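Local coordinates for protein CarG (Serratia, PDB 4O7J) that probably contributes to intrinsic carbapenem resistance and is structurally related to lysozyme inhibitors, at residues 94-99 / 105-110; 40-45 / 80-85; 75-80 / 99-104. All blocks are in the same frame, centred on the assembly; numbering follows the deposited sequence.

Contact 1: residues 94-99 / 105-110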
loop_
_atom_site.group_PDB
_atom_site.type_symbol
_atom_site.label_atom_id
_atom_site.label_comp_id
_atom_site.label_asym_id
_atom_site.label_seq_id
_atom_site.Cartn_x
_atom_site.Cartn_y
_atom_site.Cartn_z
ATOM N N ALA A 94 7.379 17.384 -0.188
ATOM C CA ALA A 94 8.594 18.217 -0.192
ATOM C C ALA A 94 9.734 17.396 -0.775
ATOM O O ALA A 94 10.019 16.242 -0.299
ATOM C CB ALA A 94 8.919 18.605 1.196
ATOM N N ARG A 95 10.474 17.938 -1.743
ATOM C CA ARG A 95 11.561 17.192 -2.335
ATOM C C ARG A 95 12.766 18.130 -2.515
ATOM O O ARG A 95 12.596 19.213 -3.040
ATOM C CB ARG A 95 11.130 16.632 -3.722
ATOM C CG ARG A 95 12.206 15.784 -4.406
ATOM C CD ARG A 95 11.731 14.997 -5.620
ATOM N NE ARG A 95 11.433 15.930 -6.696
ATOM C CZ ARG A 95 12.334 16.485 -7.527
ATOM N NH1 ARG A 95 13.628 16.184 -7.490
ATOM N NH2 ARG A 95 11.912 17.357 -8.426
ATOM N N LYS A 96 13.953 17.670 -2.127
ATOM C CA LYS A 96 15.251 18.317 -2.500
ATOM C C LYS A 96 15.482 18.152 -3.961
ATOM O O LYS A 96 15.462 17.016 -4.496
ATOM C CB LYS A 96 16.383 17.765 -1.673
ATOM C CG LYS A 96 16.193 17.997 -0.181
ATOM C CD LYS A 96 17.405 17.717 0.659
ATOM C CE LYS A 96 18.514 18.713 0.371
ATOM N NZ LYS A 96 19.685 18.403 1.137
ATOM N N THR A 97 15.659 19.260 -4.682
ATOM C CA THR A 97 15.690 19.208 -6.154
ATOM C C THR A 97 17.089 19.172 -6.807
ATOM O O THR A 97 17.205 18.850 -7.966
ATOM C CB THR A 97 14.874 20.363 -6.769
ATOM O OG1 THR A 97 15.425 21.580 -6.341
ATOM C CG2 THR A 97 13.387 20.296 -6.303
ATOM N N GLU A 98 18.136 19.502 -6.059
ATOM C CA GLU A 98 19.453 19.674 -6.679
ATOM C C GLU A 98 20.063 18.297 -6.882
ATOM O O GLU A 98 19.695 17.384 -6.199
ATOM C CB GLU A 98 20.338 20.535 -5.820
ATOM C CG GLU A 98 19.683 21.891 -5.443
ATOM C CD GLU A 98 20.680 22.992 -5.148
ATOM O OE1 GLU A 98 21.849 22.797 -5.627
ATOM O OE2 GLU A 98 20.295 24.045 -4.481
ATOM N N GLU A 99 21.006 18.161 -7.798
ATOM C CA GLU A 99 21.745 16.863 -7.938
ATOM C C GLU A 99 22.503 16.532 -6.647
ATOM O O GLU A 99 22.549 15.393 -6.170
ATOM C CB GLU A 99 22.702 16.969 -9.129
ATOM C CG GLU A 99 23.513 15.680 -9.435
ATOM C CD GLU A 99 24.586 15.346 -8.392
ATOM O OE1 GLU A 99 25.292 16.305 -7.972
ATOM O OE2 GLU A 99 24.698 14.142 -7.926
ATOM N N GLY A 105 20.117 22.886 0.284
ATOM C CA GLY A 105 19.737 23.184 -1.106
ATOM C C GLY A 105 18.242 23.464 -1.300
ATOM O O GLY A 105 17.467 23.476 -0.339
ATOM N N LYS A 106 17.868 23.665 -2.545
ATOM C CA LYS A 106 16.493 24.011 -2.872
ATOM C C LYS A 106 15.535 22.857 -2.667
ATOM O O LYS A 106 15.913 21.686 -2.790
ATOM C CB LYS A 106 16.330 24.468 -4.344
ATOM C CG LYS A 106 16.889 25.845 -4.635
ATOM C CD LYS A 106 16.509 26.185 -6.087
ATOM C CE LYS A 106 17.313 27.348 -6.603
ATOM N NZ LYS A 106 16.813 28.617 -6.031
ATOM N N VAL A 107 14.333 23.192 -2.246
ATOM C CA VAL A 107 13.326 22.213 -1.954
ATOM C C VAL A 107 12.101 22.675 -2.714
ATOM O O VAL A 107 11.751 23.880 -2.630
ATOM C CB VAL A 107 12.983 22.082 -0.423
ATOM C CG1 VAL A 107 11.811 21.123 -0.248
ATOM C CG2 VAL A 107 14.159 21.665 0.416
ATOM N N SER A 108 11.431 21.771 -3.438
ATOM C CA SER A 108 10.141 22.019 -4.042
ATOM C C SER A 108 9.008 21.472 -3.215
ATOM O O SER A 108 9.174 20.436 -2.540
ATOM C CB SER A 108 10.000 21.422 -5.449
ATOM O OG SER A 108 10.136 20.055 -5.480
ATOM N N LEU A 109 7.845 22.134 -3.329
ATOM C CA LEU A 109 6.628 21.681 -2.652
ATOM C C LEU A 109 5.571 21.485 -3.643
ATOM O O LEU A 109 5.216 22.449 -4.328
ATOM C CB LEU A 109 6.196 22.674 -1.588
ATOM C CG LEU A 109 7.094 22.900 -0.372
ATOM C CD1 LEU A 109 6.783 24.249 0.256
ATOM C CD2 LEU A 109 7.027 21.759 0.656
ATOM N N THR A 110 5.160 20.205 -3.815
ATOM C CA THR A 110 4.137 19.814 -4.794
ATOM C C THR A 110 2.876 19.589 -3.984
ATOM O O THR A 110 2.862 18.815 -3.021
ATOM C CB THR A 110 4.489 18.578 -5.590
ATOM O OG1 THR A 110 5.767 18.789 -6.135
ATOM C CG2 THR A 110 3.465 18.300 -6.670
HETATM O O HOH W 1 18.323 20.201 -3.126
#
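Arg95 and Ser108 form the hydrogen-bonded pair of an antiparallel ladder, the beta hairpin made by strands 88-96 and 107-116. Arg95 N reaches Ser108 O at 2.9 Å, in the carbonyl plane, and Ser108 N returns to Arg95 O at 2.8 Å. Beyond the last paired residues Thr97 N bonds to Lys106 O at 3.1 Å, standing 37° out of the carbonyl plane. Water 1 bridges beside it, accepting from Glu98 N and donating to Lys106 O. The Glu98 carboxylate closes the end: Lys106 N meets Glu98 OE2 at 3.1 Å on the anti side, 22° out of the carboxylate plane; the Glu98 chain, extended beyond CG, carries the carboxylate across.

Side-chain packing differs between the two faces. On that of Ala94 and Lys96, Ala94 CB touches Leu109 CD2 at 3.7 Å and Val107 CG1 at 4.1 Å. Beside that of Arg95 and Ser108, Thr97 CG2 lies 3.8 Å above one face of the Arg95 guanidinium, offset toward its rim, and meets Ser108 OG at 3.4 Å.

The flanking strands continue the sheet: Ala94 bonds through its backbone to Asp79 of strand 78-85, and Leu109 to Val134 of strand 126-135, placing the hairpin in the middle of the four-stranded sheet.

Contact 2: residues 40-45 / 80-85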
loop_
_atom_site.group_PDB
_atom_site.type_symbol
_atom_site.label_atom_id
_atom_site.label_comp_id
_atom_site.label_asym_id
_atom_site.label_seq_id
_atom_site.Cartn_x
_atom_site.Cartn_y
_atom_site.Cartn_z
ATOM N N LEU A 40 2.598 6.902 3.884
ATOM C CA LEU A 40 1.150 7.115 3.981
ATOM C C LEU A 40 0.431 6.291 2.874
ATOM O O LEU A 40 0.801 6.382 1.686
ATOM C CB LEU A 40 0.841 8.568 3.693
ATOM C CG LEU A 40 1.484 9.524 4.670
ATOM C CD1 LEU A 40 1.214 10.965 4.235
ATOM C CD2 LEU A 40 0.926 9.329 6.066
ATOM N N THR A 41 -0.609 5.596 3.259
ATOM C CA THR A 41 -1.453 4.825 2.331
ATOM C C THR A 41 -2.916 5.318 2.524
ATOM O O THR A 41 -3.361 5.481 3.661
ATOM C CB THR A 41 -1.294 3.300 2.591
ATOM O OG1 THR A 41 0.097 2.939 2.662
ATOM C CG2 THR A 41 -1.936 2.494 1.401
ATOM N N PHE A 42 -3.607 5.633 1.416
ATOM C CA PHE A 42 -4.950 6.225 1.384
ATOM C C PHE A 42 -5.977 5.256 0.851
ATOM O O PHE A 42 -5.816 4.676 -0.185
ATOM C CB PHE A 42 -4.980 7.488 0.558
ATOM C CG PHE A 42 -4.082 8.609 1.084
ATOM C CD1 PHE A 42 -2.770 8.669 0.672
ATOM C CD2 PHE A 42 -4.574 9.551 1.939
ATOM C CE1 PHE A 42 -1.912 9.615 1.154
ATOM C CE2 PHE A 42 -3.745 10.553 2.419
ATOM C CZ PHE A 42 -2.402 10.550 2.055
ATOM N N PHE A 43 -7.071 5.109 1.596
ATOM C CA PHE A 43 -8.161 4.268 1.197
ATOM C C PHE A 43 -9.453 5.043 1.309
ATOM O O PHE A 43 -9.873 5.349 2.449
ATOM C CB PHE A 43 -8.269 3.008 2.075
ATOM C CG PHE A 43 -7.035 2.166 2.102
ATOM C CD1 PHE A 43 -6.049 2.418 3.002
ATOM C CD2 PHE A 43 -6.928 1.020 1.311
ATOM C CE1 PHE A 43 -4.951 1.637 3.061
ATOM C CE2 PHE A 43 -5.787 0.241 1.342
ATOM C CZ PHE A 43 -4.773 0.569 2.198
ATOM N N ILE A 44 -10.165 5.153 0.191
ATOM C CA ILE A 44 -11.409 5.935 0.099
ATOM C C ILE A 44 -12.625 5.000 0.267
ATOM O O ILE A 44 -12.701 3.920 -0.360
ATOM C CB ILE A 44 -11.545 6.628 -1.211
ATOM C CG1 ILE A 44 -10.410 7.650 -1.395
ATOM C CG2 ILE A 44 -12.913 7.318 -1.290
ATOM C CD1 ILE A 44 -10.305 8.689 -0.283
ATOM N N HIS A 45 -13.472 5.364 1.167
ATOM C CA HIS A 45 -14.612 4.508 1.506
ATOM C C HIS A 45 -15.671 4.693 0.379
ATOM O O HIS A 45 -16.071 5.815 0.082
ATOM C CB HIS A 45 -15.118 4.970 2.851
ATOM C CG HIS A 45 -16.179 4.110 3.466
ATOM N ND1 HIS A 45 -16.548 4.239 4.792
ATOM C CD2 HIS A 45 -16.944 3.110 2.966
ATOM C CE1 HIS A 45 -17.479 3.347 5.084
ATOM N NE2 HIS A 45 -17.752 2.663 3.990
ATOM N N ASN A 80 6.332 13.604 2.671
ATOM C CA ASN A 80 4.941 13.881 2.363
ATOM C C ASN A 80 4.207 14.247 3.608
ATOM O O ASN A 80 4.456 13.670 4.654
ATOM C CB ASN A 80 4.274 12.647 1.697
ATOM C CG ASN A 80 5.074 12.124 0.556
ATOM O OD1 ASN A 80 5.004 12.638 -0.541
ATOM N ND2 ASN A 80 5.856 11.107 0.813
ATOM N N ARG A 81 3.297 15.226 3.521
ATOM C CA ARG A 81 2.574 15.641 4.684
ATOM C C ARG A 81 1.170 16.088 4.307
ATOM O O ARG A 81 0.983 16.746 3.309
ATOM C CB ARG A 81 3.383 16.717 5.473
ATOM C CG ARG A 81 2.808 17.090 6.828
ATOM C CD ARG A 81 3.773 17.904 7.708
ATOM N NE ARG A 81 5.026 17.226 7.972
ATOM C CZ ARG A 81 6.066 17.780 8.610
ATOM N NH1 ARG A 81 6.005 19.027 9.038
ATOM N NH2 ARG A 81 7.173 17.078 8.764
ATOM N N LEU A 82 0.195 15.698 5.139
ATOM C CA LEU A 82 -1.172 16.100 4.971
ATOM C C LEU A 82 -1.548 17.358 5.692
ATOM O O LEU A 82 -1.210 17.543 6.894
ATOM C CB LEU A 82 -2.058 14.925 5.387
ATOM C CG LEU A 82 -3.400 14.643 4.789
ATOM C CD1 LEU A 82 -3.407 14.463 3.285
ATOM C CD2 LEU A 82 -3.981 13.463 5.571
ATOM N N PHE A 83 -2.222 18.249 4.970
ATOM C CA PHE A 83 -2.764 19.493 5.500
ATOM C C PHE A 83 -4.254 19.552 5.217
ATOM O O PHE A 83 -4.754 18.901 4.317
ATOM C CB PHE A 83 -2.090 20.669 4.818
ATOM C CG PHE A 83 -0.661 20.809 5.176
ATOM C CD1 PHE A 83 0.297 20.088 4.504
ATOM C CD2 PHE A 83 -0.253 21.656 6.265
ATOM C CE1 PHE A 83 1.638 20.188 4.853
ATOM C CE2 PHE A 83 1.066 21.773 6.582
ATOM C CZ PHE A 83 2.025 21.016 5.891
ATOM N N LYS A 84 -4.935 20.406 5.914
ATOM C CA LYS A 84 -6.329 20.571 5.729
ATOM C C LYS A 84 -6.710 22.074 5.797
ATOM O O LYS A 84 -6.241 22.764 6.646
ATOM C CB LYS A 84 -7.096 19.781 6.751
ATOM C CG LYS A 84 -8.579 19.929 6.600
ATOM C CD LYS A 84 -9.332 19.100 7.584
ATOM C CE LYS A 84 -8.830 19.327 8.971
ATOM N NZ LYS A 84 -9.149 18.180 9.868
ATOM N N ILE A 85 -7.531 22.522 4.862
ATOM C CA ILE A 85 -8.107 23.875 4.899
ATOM C C ILE A 85 -9.598 23.780 4.762
ATOM O O ILE A 85 -10.094 23.310 3.812
ATOM C CB ILE A 85 -7.646 24.801 3.754
ATOM C CG1 ILE A 85 -6.141 24.914 3.673
ATOM C CG2 ILE A 85 -8.328 26.163 3.840
ATOM C CD1 ILE A 85 -5.506 25.649 4.786
#
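The Phe42 ring is met obliquely by Leu82 CD1, which lies 4.0 Å from CE2, and the same ring makes an edge-to-face stack with Trp128 of strand 126-135. This is packing between two antiparallel sheets: strand 37-45 belongs to one, strand 78-85 to the other, and they meet mainly through side chains. Backbone distances support that reading, because the closest CA pair, Leu40 with Asn80, is 7.9 Å apart and the separation widens to 11.2 Å between the CA atoms of Phe42 and Leu82. The ring spans the gap because CG of Phe42 is anti to the carbonyl carbon (chi1 -62°); Phe42 and Leu82 point in opposing senses and lie alongside each other.

Alternation of the strand sends Thr41 and Phe43 to the other face, where Thr41 packs on Ile53 and Phe43 on Ala27, both of the second subunit. Farther along, His45 N is hydrogen-bonded to Asp22 OD1, and Asp22 is one of the residues of the sodium site, whose ion is about 10 Å from the Phe42 side chain.

Asn80 contributes its aliphatic part and backbone, its OD1 being engaged by Thr93 OG1. Leu40 CD1 approaches Asn80 CB at 4.3 Å and Asn80 O at 4.2 Å.

Contact 3: residues 75-80 / 99-104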
loop_
_atom_site.group_PDB
_atom_site.type_symbol
_atom_site.label_atom_id
_atom_site.label_comp_id
_atom_site.label_asym_id
_atom_site.label_seq_id
_atom_site.Cartn_x
_atom_site.Cartn_y
_atom_site.Cartn_z
ATOM N N PHE A 75 18.681 13.145 7.513
ATOM C CA PHE A 75 17.812 14.098 6.883
ATOM C C PHE A 75 17.048 13.450 5.770
ATOM O O PHE A 75 17.452 12.453 5.317
ATOM C CB PHE A 75 18.622 15.278 6.378
ATOM C CG PHE A 75 19.624 14.937 5.331
ATOM C CD1 PHE A 75 20.909 14.564 5.662
ATOM C CD2 PHE A 75 19.294 15.016 3.998
ATOM C CE1 PHE A 75 21.814 14.280 4.695
ATOM C CE2 PHE A 75 20.205 14.700 3.037
ATOM C CZ PHE A 75 21.460 14.318 3.392
ATOM N N LEU A 76 15.934 14.048 5.389
ATOM C CA LEU A 76 15.122 13.548 4.327
ATOM C C LEU A 76 15.476 14.298 3.032
ATOM O O LEU A 76 15.598 15.543 3.007
ATOM C CB LEU A 76 13.677 13.788 4.669
ATOM C CG LEU A 76 13.187 12.960 5.886
ATOM C CD1 LEU A 76 11.760 13.304 6.191
ATOM C CD2 LEU A 76 13.327 11.491 5.612
ATOM N N VAL A 77 15.444 13.549 1.964
ATOM C CA VAL A 77 15.434 14.068 0.606
ATOM C C VAL A 77 13.989 14.243 0.041
ATOM O O VAL A 77 13.767 15.059 -0.820
ATOM C CB VAL A 77 16.351 13.267 -0.325
ATOM C CG1 VAL A 77 17.821 13.384 0.133
ATOM C CG2 VAL A 77 15.963 11.825 -0.332
ATOM N N GLN A 78 13.025 13.463 0.520
ATOM C CA GLN A 78 11.674 13.582 0.112
ATOM C C GLN A 78 10.777 13.254 1.303
ATOM O O GLN A 78 11.063 12.311 2.067
ATOM C CB GLN A 78 11.394 12.646 -1.077
ATOM C CG GLN A 78 10.018 12.738 -1.699
ATOM C CD GLN A 78 10.015 12.299 -3.191
ATOM O OE1 GLN A 78 11.013 12.403 -3.889
ATOM N NE2 GLN A 78 8.904 11.860 -3.669
ATOM N N ASP A 79 9.708 14.051 1.462
ATOM C CA ASP A 79 8.711 13.849 2.533
ATOM C C ASP A 79 7.347 14.123 1.996
ATOM O O ASP A 79 7.194 14.735 0.935
ATOM C CB ASP A 79 8.972 14.731 3.728
ATOM C CG ASP A 79 8.376 14.226 5.017
ATOM O OD1 ASP A 79 7.852 13.069 5.118
ATOM O OD2 ASP A 79 8.442 15.029 5.973
ATOM N N ASN A 80 6.332 13.604 2.671
ATOM C CA ASN A 80 4.941 13.881 2.363
ATOM C C ASN A 80 4.207 14.247 3.608
ATOM O O ASN A 80 4.456 13.670 4.654
ATOM C CB ASN A 80 4.274 12.647 1.697
ATOM C CG ASN A 80 5.074 12.124 0.556
ATOM O OD1 ASN A 80 5.004 12.638 -0.541
ATOM N ND2 ASN A 80 5.856 11.107 0.813
ATOM N N GLU A 99 21.006 18.161 -7.798
ATOM C CA GLU A 99 21.745 16.863 -7.938
ATOM C C GLU A 99 22.503 16.532 -6.647
ATOM O O GLU A 99 22.549 15.393 -6.170
ATOM C CB GLU A 99 22.702 16.969 -9.129
ATOM C CG GLU A 99 23.513 15.680 -9.435
ATOM C CD GLU A 99 24.586 15.346 -8.392
ATOM O OE1 GLU A 99 25.292 16.305 -7.972
ATOM O OE2 GLU A 99 24.698 14.142 -7.926
ATOM N N ASP A 100 23.093 17.535 -6.058
ATOM C CA ASP A 100 23.847 17.372 -4.782
ATOM C C ASP A 100 22.852 17.404 -3.624
ATOM O O ASP A 100 22.727 18.427 -2.930
ATOM C CB ASP A 100 24.894 18.508 -4.659
ATOM C CG ASP A 100 25.722 18.460 -3.363
ATOM O OD1 ASP A 100 25.916 17.372 -2.801
ATOM O OD2 ASP A 100 26.199 19.553 -2.921
ATOM N N LEU A 101 22.315 16.253 -3.337
ATOM C CA LEU A 101 21.311 16.035 -2.336
ATOM C C LEU A 101 21.833 16.130 -0.910
ATOM O O LEU A 101 21.046 16.215 0.073
ATOM C CB LEU A 101 20.661 14.656 -2.543
ATOM C CG LEU A 101 19.866 14.521 -3.863
ATOM C CD1 LEU A 101 19.410 13.088 -4.043
ATOM C CD2 LEU A 101 18.651 15.468 -3.850
ATOM N N PHE A 102 23.139 16.004 -0.752
ATOM C CA PHE A 102 23.726 16.050 0.573
ATOM C C PHE A 102 23.787 17.470 1.141
ATOM O O PHE A 102 23.723 17.670 2.357
ATOM C CB PHE A 102 25.111 15.454 0.534
ATOM C CG PHE A 102 25.803 15.386 1.871
ATOM C CD1 PHE A 102 25.516 14.347 2.761
ATOM C CD2 PHE A 102 26.680 16.383 2.257
ATOM C CE1 PHE A 102 26.112 14.296 4.010
ATOM C CE2 PHE A 102 27.286 16.327 3.523
ATOM C CZ PHE A 102 27.028 15.263 4.357
ATOM N N ASP A 103 23.993 18.452 0.306
ATOM C CA ASP A 103 24.204 19.787 0.851
ATOM C C ASP A 103 22.838 20.463 1.037
ATOM O O ASP A 103 21.799 20.018 0.480
ATOM C CB ASP A 103 25.086 20.640 -0.044
ATOM C CG ASP A 103 26.606 20.256 0.097
ATOM O OD1 ASP A 103 27.148 20.292 1.254
ATOM O OD2 ASP A 103 27.192 19.928 -0.959
ATOM N N VAL A 104 22.886 21.551 1.784
ATOM C CA VAL A 104 21.710 22.413 1.996
ATOM C C VAL A 104 21.379 22.903 0.643
ATOM O O VAL A 104 22.268 23.276 -0.105
ATOM C CB VAL A 104 22.042 23.571 2.922
ATOM C CG1 VAL A 104 20.958 24.668 2.889
ATOM C CG2 VAL A 104 22.301 23.060 4.302
#
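Leu101 is the first residue of 99-104 to meet 75-80. Asp100 before it is the centre of an inverse gamma turn with a weak bond from Leu101 N to Glu99 O at 3.0 Å; the chain then presents Leu101 to Val77. Leu101 CB touches Val77 CG1 at 4.1 Å, and the two side chains run nearly perpendicular. The carbonyl of the same residue approaches the Phe75 ring, with Leu101 O at 3.4 Å from CE2 and 3.8 Å from CZ; it comes in obliquely. That oxygen also accepts a hydrogen bond from Lys96 NZ.

Phe102 follows. Its CA is 4.0 Å from Phe75 CZ and its CD1 is 4.1 Å from that atom, a glancing ring contact in which the Phe102 side chain stands roughly square to that of Phe75. Phe75 reaches this loop because a chi1 of 63° places its CG over the backbone, flanked by N and C. Phe102 O is bound by Gln141 NE2. Next in the chain, Asp103 O accepts from the same Lys96 NZ.

The loop 99-104 joins strands 88-96 and 107-116 and lies against the approach to strand 78-85. There a classic beta bulge puts Val77 and Gln78 opposite Tyr67, while Val77 is hydrogen-bonded through its backbone to Lys96 of strand 88-96.

Overall arrangement
Contacts 1 and 3 lie at one end of the four-stranded sheet, their centres about 7 Å apart, and share Glu99; contact 2 is nearer the middle of the chain, its centre about 21 and 22 Å from theirs. Contact 1, buried along its strands but exposed at the turn end, relies mainly on backbone bonds, with one carboxylate and one water at its open end. Contact 2 is buried, essentially side-chain packing between this sheet and the other. Contact 3, also bond-free across its segments, is partly exposed, a loop contact of apolar groups and one carbonyl against a ring. Lys96 links contacts 1 and 3 through NZ, which probably bonds to Leu101 O and Asp103 O; strand 78-85 connects contacts 2 and 3, with Asn80 common to both.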